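Local coordinates for protein tannase (Fusobacterium nucleatum subsp. nucleatum ATCC 25586, PDB 6YQ4) that is a tannase that probably hydrolyses gallotannins, giving the bacterium detoxicant activity against these plant polyphenols, at residues A[429-433]-A[434-438]; A[169-172]-A[173-176]; A[328-332]-A[333-337]. One frame throughout, in Å; residues are numbered along the deposited sequence.

Contact 1 (A[429-433]-A[434-438])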
loop_
_atom_site.group_PDB
_atom_site.type_symbol
_atom_site.label_atom_id
_atom_site.label_comp_id
_atom_site.label_asym_id
_atom_site.label_seq_id
_atom_site.Cartn_x
_atom_site.Cartn_y
_atom_site.Cartn_z
ATOM N N SER A 429 20.081 -3.542 -4.126
ATOM C CA SER A 429 20.449 -3.172 -5.480
ATOM C C SER A 429 20.058 -4.265 -6.468
ATOM O O SER A 429 19.900 -3.978 -7.653
ATOM C CB SER A 429 21.950 -2.819 -5.564
ATOM O OG SER A 429 22.784 -3.958 -5.624
ATOM N N ASN A 430 19.820 -5.495 -5.998
ATOM C CA ASN A 430 19.406 -6.596 -6.871
ATOM C C ASN A 430 17.898 -6.744 -7.032
ATOM O O ASN A 430 17.468 -7.568 -7.849
ATOM C CB ASN A 430 19.946 -7.920 -6.355
ATOM C CG ASN A 430 21.440 -7.940 -6.308
ATOM O OD1 ASN A 430 22.100 -7.562 -7.272
ATOM N ND2 ASN A 430 21.992 -8.345 -5.166
ATOM N N THR A 431 17.092 -6.012 -6.263
ATOM C CA THR A 431 15.653 -6.076 -6.448
ATOM C C THR A 431 15.341 -5.912 -7.924
ATOM O O THR A 431 15.875 -5.012 -8.581
ATOM C CB THR A 431 14.963 -4.996 -5.608
ATOM O OG1 THR A 431 15.133 -5.313 -4.228
ATOM C CG2 THR A 431 13.480 -4.938 -5.895
ATOM N N SER A 432 14.540 -6.842 -8.462
ATOM C CA SER A 432 14.376 -6.946 -9.909
ATOM C C SER A 432 13.362 -5.949 -10.452
ATOM O O SER A 432 13.430 -5.596 -11.638
ATOM C CB SER A 432 13.976 -8.376 -10.322
ATOM O OG SER A 432 12.795 -8.860 -9.685
ATOM N N THR A 433 12.423 -5.496 -9.628
ATOM C CA THR A 433 11.432 -4.532 -10.086
ATOM C C THR A 433 12.093 -3.159 -10.191
ATOM O O THR A 433 12.524 -2.595 -9.181
ATOM C CB THR A 433 10.236 -4.499 -9.136
ATOM O OG1 THR A 433 9.619 -5.795 -9.109
ATOM C CG2 THR A 433 9.215 -3.481 -9.594
ATOM N N LYS A 434 12.156 -2.615 -11.407
ATOM C CA LYS A 434 12.867 -1.357 -11.603
ATOM C C LYS A 434 12.014 -0.134 -11.258
ATOM O O LYS A 434 12.536 0.839 -10.709
ATOM C CB LYS A 434 13.381 -1.259 -13.046
ATOM C CG LYS A 434 14.845 -0.782 -13.166
ATOM C CD LYS A 434 15.314 -0.650 -14.649
ATOM C CE LYS A 434 15.581 0.819 -15.041
ATOM N NZ LYS A 434 16.200 0.953 -16.412
ATOM N N TYR A 435 10.722 -0.135 -11.580
ATOM C CA TYR A 435 9.933 1.094 -11.601
ATOM C C TYR A 435 8.889 1.138 -10.488
ATOM O O TYR A 435 8.184 0.155 -10.235
ATOM C CB TYR A 435 9.250 1.256 -12.953
ATOM C CG TYR A 435 10.179 1.151 -14.130
ATOM C CD1 TYR A 435 11.006 2.220 -14.478
ATOM C CD2 TYR A 435 10.238 -0.009 -14.887
ATOM C CE1 TYR A 435 11.867 2.139 -15.544
ATOM C CE2 TYR A 435 11.076 -0.107 -15.967
ATOM C CZ TYR A 435 11.904 0.981 -16.286
ATOM O OH TYR A 435 12.742 0.924 -17.362
ATOM N N TRP A 436 8.786 2.298 -9.841
ATOM C CA TRP A 436 8.016 2.491 -8.612
ATOM C C TRP A 436 7.370 3.861 -8.658
ATOM O O TRP A 436 8.065 4.860 -8.852
ATOM C CB TRP A 436 8.903 2.401 -7.348
ATOM C CG TRP A 436 9.606 1.078 -7.228
ATOM C CD1 TRP A 436 10.630 0.599 -8.021
ATOM C CD2 TRP A 436 9.319 0.052 -6.283
ATOM N NE1 TRP A 436 10.982 -0.668 -7.619
ATOM C CE2 TRP A 436 10.186 -1.024 -6.555
ATOM C CE3 TRP A 436 8.392 -0.071 -5.234
ATOM C CZ2 TRP A 436 10.175 -2.195 -5.797
ATOM C CZ3 TRP A 436 8.400 -1.226 -4.477
ATOM C CH2 TRP A 436 9.272 -2.277 -4.766
ATOM N N ARG A 437 6.051 3.905 -8.479
ATOM C CA ARG A 437 5.315 5.156 -8.345
ATOM C C ARG A 437 4.626 5.146 -6.985
ATOM O O ARG A 437 3.853 4.229 -6.677
ATOM C CB ARG A 437 4.305 5.345 -9.485
ATOM C CG ARG A 437 3.714 6.747 -9.540
ATOM C CD ARG A 437 2.556 6.769 -10.480
ATOM N NE ARG A 437 2.048 8.110 -10.769
ATOM C CZ ARG A 437 0.888 8.589 -10.322
ATOM N NH1 ARG A 437 0.108 7.852 -9.513
ATOM N NH2 ARG A 437 0.508 9.811 -10.671
ATOM N N ILE A 438 4.916 6.160 -6.177
ATOM C CA ILE A 438 4.519 6.220 -4.778
ATOM C C ILE A 438 3.876 7.581 -4.555
ATOM O O ILE A 438 4.409 8.605 -5.002
ATOM C CB ILE A 438 5.727 6.008 -3.839
ATOM C CG1 ILE A 438 6.279 4.591 -3.948
ATOM C CG2 ILE A 438 5.382 6.266 -2.414
ATOM C CD1 ILE A 438 7.645 4.448 -3.272
#
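Trp436 reaches back to Thr433 and hydrogen-bonds through its indole NE1 to the backbone carbonyl O of Thr433, at 2.9 Å and with an N-H...O angle of 159°. The indole meets the acceptor close to its own ring plane. The carbonyl is used less conventionally: NE1 stands well above its plane, 56° out of it, and so not on a lone pair. A side chain on the incoming strand thus grips the main chain of the loop that delivers it, a neat example of how a buried indole N-H can be satisfied locally.

Packing contacts flank the bond: CG2 of Thr433 lies 3.9 Å from NE1 of Trp436, and CB of Thr433 4.1 Å from CZ2 of the same ring. With chi1 -61° OG1 of Thr433 sits beside the backbone N, which turns the CG2 methyl opposite that N; the hydroxyl finds its main partner in the carbonyl of Ile200, with a weaker one in Gly176 O. From farther back in the loop, the CG2 methyl of Thr431 meets the rim of the indole near its plane, 4.3 Å from CZ2 of Trp436. The hydroxyl of Thr431 is bonded to the backbone N of Asp428.

Within residues 434-438 themselves, CB of Lys434 lies over one face of the Tyr435 ring, displaced toward its rim.

Strand 435-439 runs parallel to and between strands 202-206 and 465-469 of the mixed central sheet. Backbone bonds tie Tyr435 to Val203 and Trp436 to Asn467. Tyr435 packs toward helix 482-493, whereas Trp436 touches Leu459 of helix 450-461, so successive residues of the strand meet different helices as the chain leaves the loop and joins the sheet.

Contact 2 (A[169-172]-A[173-176])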
loop_
_atom_site.group_PDB
_atom_site.type_symbol
_atom_site.label_atom_id
_atom_site.label_comp_id
_atom_site.label_asym_id
_atom_site.label_seq_id
_atom_site.Cartn_x
_atom_site.Cartn_y
_atom_site.Cartn_z
ATOM N N GLY A 169 -1.627 -0.761 -1.082
ATOM C CA GLY A 169 -0.377 -0.203 -1.574
ATOM C C GLY A 169 0.824 -0.866 -0.932
ATOM O O GLY A 169 1.832 -1.126 -1.594
ATOM N N ALA A 170 0.729 -1.162 0.366
ATOM C CA ALA A 170 1.769 -1.947 1.022
ATOM C C ALA A 170 2.004 -3.276 0.301
ATOM O O ALA A 170 3.150 -3.673 0.075
ATOM C CB ALA A 170 1.383 -2.180 2.479
ATOM N N LEU A 171 0.932 -3.976 -0.072
ATOM C CA LEU A 171 1.099 -5.277 -0.711
ATOM C C LEU A 171 1.663 -5.130 -2.122
ATOM O O LEU A 171 2.528 -5.912 -2.551
ATOM C CB LEU A 171 -0.242 -6.002 -0.732
ATOM C CG LEU A 171 -0.826 -6.441 0.616
ATOM C CD1 LEU A 171 -2.158 -7.126 0.376
ATOM C CD2 LEU A 171 0.141 -7.370 1.385
ATOM N N SER A 172 1.187 -4.132 -2.860
ATOM C CA SER A 172 1.779 -3.849 -4.167
ATOM C C SER A 172 3.282 -3.563 -4.040
ATOM O O SER A 172 4.105 -4.169 -4.741
ATOM C CB SER A 172 1.018 -2.692 -4.810
ATOM O OG SER A 172 1.780 -2.079 -5.802
ATOM N N ALA A 173 3.668 -2.721 -3.082
ATOM C CA ALA A 173 5.090 -2.448 -2.847
ATOM C C ALA A 173 5.848 -3.703 -2.422
ATOM O O ALA A 173 6.951 -3.973 -2.918
ATOM C CB ALA A 173 5.246 -1.356 -1.790
ATOM N N LEU A 174 5.297 -4.452 -1.455
ATOM C CA LEU A 174 5.863 -5.749 -1.072
ATOM C C LEU A 174 6.067 -6.668 -2.277
ATOM O O LEU A 174 7.063 -7.388 -2.351
ATOM C CB LEU A 174 4.938 -6.456 -0.082
ATOM C CG LEU A 174 5.305 -6.797 1.348
ATOM C CD1 LEU A 174 4.320 -7.858 1.856
ATOM C CD2 LEU A 174 6.749 -7.268 1.493
ATOM N N LEU A 175 5.085 -6.720 -3.183
ATOM C CA LEU A 175 5.178 -7.590 -4.356
ATOM C C LEU A 175 6.361 -7.210 -5.232
ATOM O O LEU A 175 7.022 -8.080 -5.819
ATOM C CB LEU A 175 3.873 -7.500 -5.145
ATOM C CG LEU A 175 3.432 -8.603 -6.099
ATOM C CD1 LEU A 175 3.144 -9.911 -5.391
ATOM C CD2 LEU A 175 2.214 -8.111 -6.852
ATOM N N GLY A 176 6.651 -5.910 -5.329
ATOM C CA GLY A 176 7.827 -5.466 -6.055
ATOM C C GLY A 176 9.132 -5.699 -5.315
ATOM O O GLY A 176 10.189 -5.830 -5.948
#
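Ala173 and Leu174 begin a run of main-chain hydrogen bonds to the preceding turn of the helix. Ala173 N bonds to Gly169 O at 2.9 Å and Leu174 N to Ala170 O at 2.7 Å, both with nearly straight N-H...O angles. Leu175 N follows with Leu171 O at 2.8 Å, and Gly176 N with Ser172 O at 3.1 Å; these last two are bent to about 150°. Four successive residues thus donate to the residue four places earlier, the defining pattern of an alpha helix.

Ser172 supplies the one side-chain hydroxyl of the segment, and it is engaged outside the helix. Its OG stands opposite the backbone N (chi1 159°), which carries it off the helix to a hydrogen bond with the carbonyl of Ser204 on strand 202-206; it also shares a weak hydrogen bond with the hydroxyl of Ser162.

Outward from the backbone, beta carbons rest against carbonyl oxygens one turn back. The methyl of Ala173 is 3.4 Å from Gly169 O, and CB of Leu175 is 3.3 Å from Leu171 O. The branches themselves meet where CD2 of Leu171 lies 4.2 Å from CD1 of Leu174, two methyls in van der Waals contact on one flank of the helix. Helix 134-148 receives that flank: Leu171 touches Ala135 and Leu139, Leu174 touches Ile136, and Leu175 leans on Lys140.

Helix 167-177 begins within a GxSxG sequence (Gly164, Ser166, Gly168) that resembles the nucleophile elbow of alpha/beta hydrolases, and Gly169 lies directly after it. Inside the buried helix, the chemistry is a division of labour: the main chain meets its polar needs lengthwise, the leucines supply the greasy surface, and the buried serine hydroxyl is satisfied by the sheet.

Contact 3 (A[328-332]-A[333-337])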
loop_
_atom_site.group_PDB
_atom_site.type_symbol
_atom_site.label_atom_id
_atom_site.label_comp_id
_atom_site.label_asym_id
_atom_site.label_seq_id
_atom_site.Cartn_x
_atom_site.Cartn_y
_atom_site.Cartn_z
ATOM N N PHE A 328 5.192 28.533 6.074
ATOM C CA PHE A 328 5.873 28.696 4.797
ATOM C C PHE A 328 6.658 30.002 4.760
ATOM O O PHE A 328 6.196 31.034 5.267
ATOM C CB PHE A 328 4.868 28.687 3.641
ATOM C CG PHE A 328 4.230 27.353 3.394
ATOM C CD1 PHE A 328 4.720 26.206 3.996
ATOM C CD2 PHE A 328 3.143 27.245 2.546
ATOM C CE1 PHE A 328 4.138 24.972 3.758
ATOM C CE2 PHE A 328 2.545 26.008 2.310
ATOM C CZ PHE A 328 3.047 24.873 2.916
ATOM N N THR A 329 7.835 29.961 4.147
ATOM C CA THR A 329 8.528 31.175 3.723
ATOM C C THR A 329 8.245 31.380 2.243
ATOM O O THR A 329 8.685 30.584 1.401
ATOM C CB THR A 329 10.030 31.117 3.969
ATOM O OG1 THR A 329 10.285 30.864 5.353
ATOM C CG2 THR A 329 10.644 32.463 3.599
ATOM N N ILE A 330 7.518 32.451 1.937
ATOM C CA ILE A 330 7.099 32.794 0.586
ATOM C C ILE A 330 7.726 34.126 0.217
ATOM O O ILE A 330 7.592 35.101 0.961
ATOM C CB ILE A 330 5.566 32.881 0.482
ATOM C CG1 ILE A 330 4.949 31.518 0.789
ATOM C CG2 ILE A 330 5.159 33.410 -0.885
ATOM C CD1 ILE A 330 3.460 31.542 0.890
ATOM N N GLU A 331 8.392 34.182 -0.939
ATOM C CA GLU A 331 9.016 35.424 -1.364
ATOM C C GLU A 331 8.319 35.904 -2.603
ATOM O O GLU A 331 7.197 36.461 -2.518
ATOM C CB GLU A 331 10.534 35.221 -1.476
ATOM C CG GLU A 331 11.227 35.380 -0.129
ATOM C CD GLU A 331 12.518 34.608 -0.044
ATOM O OE1 GLU A 331 13.122 34.320 -1.100
ATOM O OE2 GLU A 331 12.929 34.287 1.089
ATOM N N ASN A 332 8.896 35.758 -3.801
ATOM C CA ASN A 332 8.202 36.176 -5.016
ATOM C C ASN A 332 7.142 35.136 -5.384
ATOM O O ASN A 332 7.173 34.508 -6.440
ATOM C CB ASN A 332 9.182 36.413 -6.155
ATOM C CG ASN A 332 8.941 37.738 -6.857
ATOM O OD1 ASN A 332 8.916 38.803 -6.226
ATOM N ND2 ASN A 332 8.746 37.679 -8.167
ATOM N N ASN A 333 6.194 34.965 -4.460
ATOM C CA ASN A 333 5.090 34.019 -4.607
ATOM C C ASN A 333 5.574 32.617 -4.972
ATOM O O ASN A 333 4.899 31.878 -5.695
ATOM C CB ASN A 333 4.066 34.523 -5.622
ATOM C CG ASN A 333 2.824 35.068 -4.955
ATOM O OD1 ASN A 333 1.981 34.306 -4.470
ATOM N ND2 ASN A 333 2.707 36.394 -4.909
ATOM N N LYS A 334 6.759 32.250 -4.488
ATOM C CA LYS A 334 7.191 30.862 -4.431
ATOM C C LYS A 334 7.523 30.509 -2.985
ATOM O O LYS A 334 8.089 31.324 -2.251
ATOM C CB LYS A 334 8.406 30.590 -5.332
ATOM C CG LYS A 334 8.128 30.726 -6.822
ATOM C CD LYS A 334 9.324 31.302 -7.569
ATOM C CE LYS A 334 8.899 32.128 -8.776
ATOM N NZ LYS A 334 9.005 33.601 -8.510
ATOM N N VAL A 335 7.135 29.309 -2.566
ATOM C CA VAL A 335 7.570 28.803 -1.268
ATOM C C VAL A 335 9.049 28.454 -1.373
ATOM O O VAL A 335 9.438 27.629 -2.205
ATOM C CB VAL A 335 6.729 27.586 -0.846
ATOM C CG1 VAL A 335 7.273 26.954 0.436
ATOM C CG2 VAL A 335 5.255 27.974 -0.711
ATOM N N VAL A 336 9.885 29.095 -0.556
ATOM C CA VAL A 336 11.317 28.796 -0.548
ATOM C C VAL A 336 11.769 28.049 0.700
ATOM O O VAL A 336 12.900 27.542 0.720
ATOM C CB VAL A 336 12.176 30.066 -0.745
ATOM C CG1 VAL A 336 11.791 30.792 -2.044
ATOM C CG2 VAL A 336 12.065 31.007 0.465
ATOM N N ALA A 337 10.928 27.934 1.720
ATOM C CA ALA A 337 11.284 27.213 2.935
ATOM C C ALA A 337 9.997 26.787 3.625
ATOM O O ALA A 337 8.985 27.489 3.546
ATOM C CB ALA A 337 12.141 28.066 3.885
#
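Thr329 pairs with Ala337, and Ile330 with Val335, in a two-stranded antiparallel beta hairpin carrying a classic bulge. Val336 and Ala337 both face Thr329: the carbonyl O of Thr329 takes a 2.7 Å hydrogen bond from Val336 N and a weak one, at 3.5 Å, from Ala337 N. Thr329 N returns a nearly straight bond to Ala337 O at 2.8 Å. Glu331 N bonds to Lys334 O at 3.2 Å, closing the loop at the turn.

The close-packed face is apolar. The CG2 methyl of Val335 meets CD2 of Phe328 at 3.9 Å and lies at the same distance from CG1 of Ile330, one residue on each side of Thr329. Its CG1 is turned opposite the backbone N (chi1 174°), leaving CG2 to meet both partners. Helix 298-316 backs this face, with Phe328 on Ile307 and Ala311, and Asn312 bonding Val335 N.

The other side is exposed: its contacts are just as close but join surface side chains. There the CG2 methyl of Thr329 touches that of Val336, and the extended Glu331 brings OE2 within 3.4 Å of CG2 of Val336, crossing it roughly at right angles.

At the tip Asn332, poorly ordered, centres an inverse gamma turn. Lys334 curls alongside it and, with the caution such disorder imposes, NZ bonds Asn332 O at 2.9 Å in the carbonyl plane, on a lone pair.

The three contacts follow in series from the N terminus; none nests in or crosses another. Contact 2 comes first, one turn bonded to the next within helix 167-177. Contact 3 then closes a tight hairpin loop at the periphery, its nearest atoms about 26 Å from contact 2 and about 18 Å from contact 1. Contact 1 closes the bend by which the chain enters strand 435-439. Although far apart in sequence, contacts 1 and 2 touch: Trp436 CH2 packs against Ala173 O, and Thr433 OG1 makes a weak hydrogen bond to Gly176 O. Together they tie the end of a central helix to the sheet, while contact 3 is a peripheral hairpin set against helix 298-316.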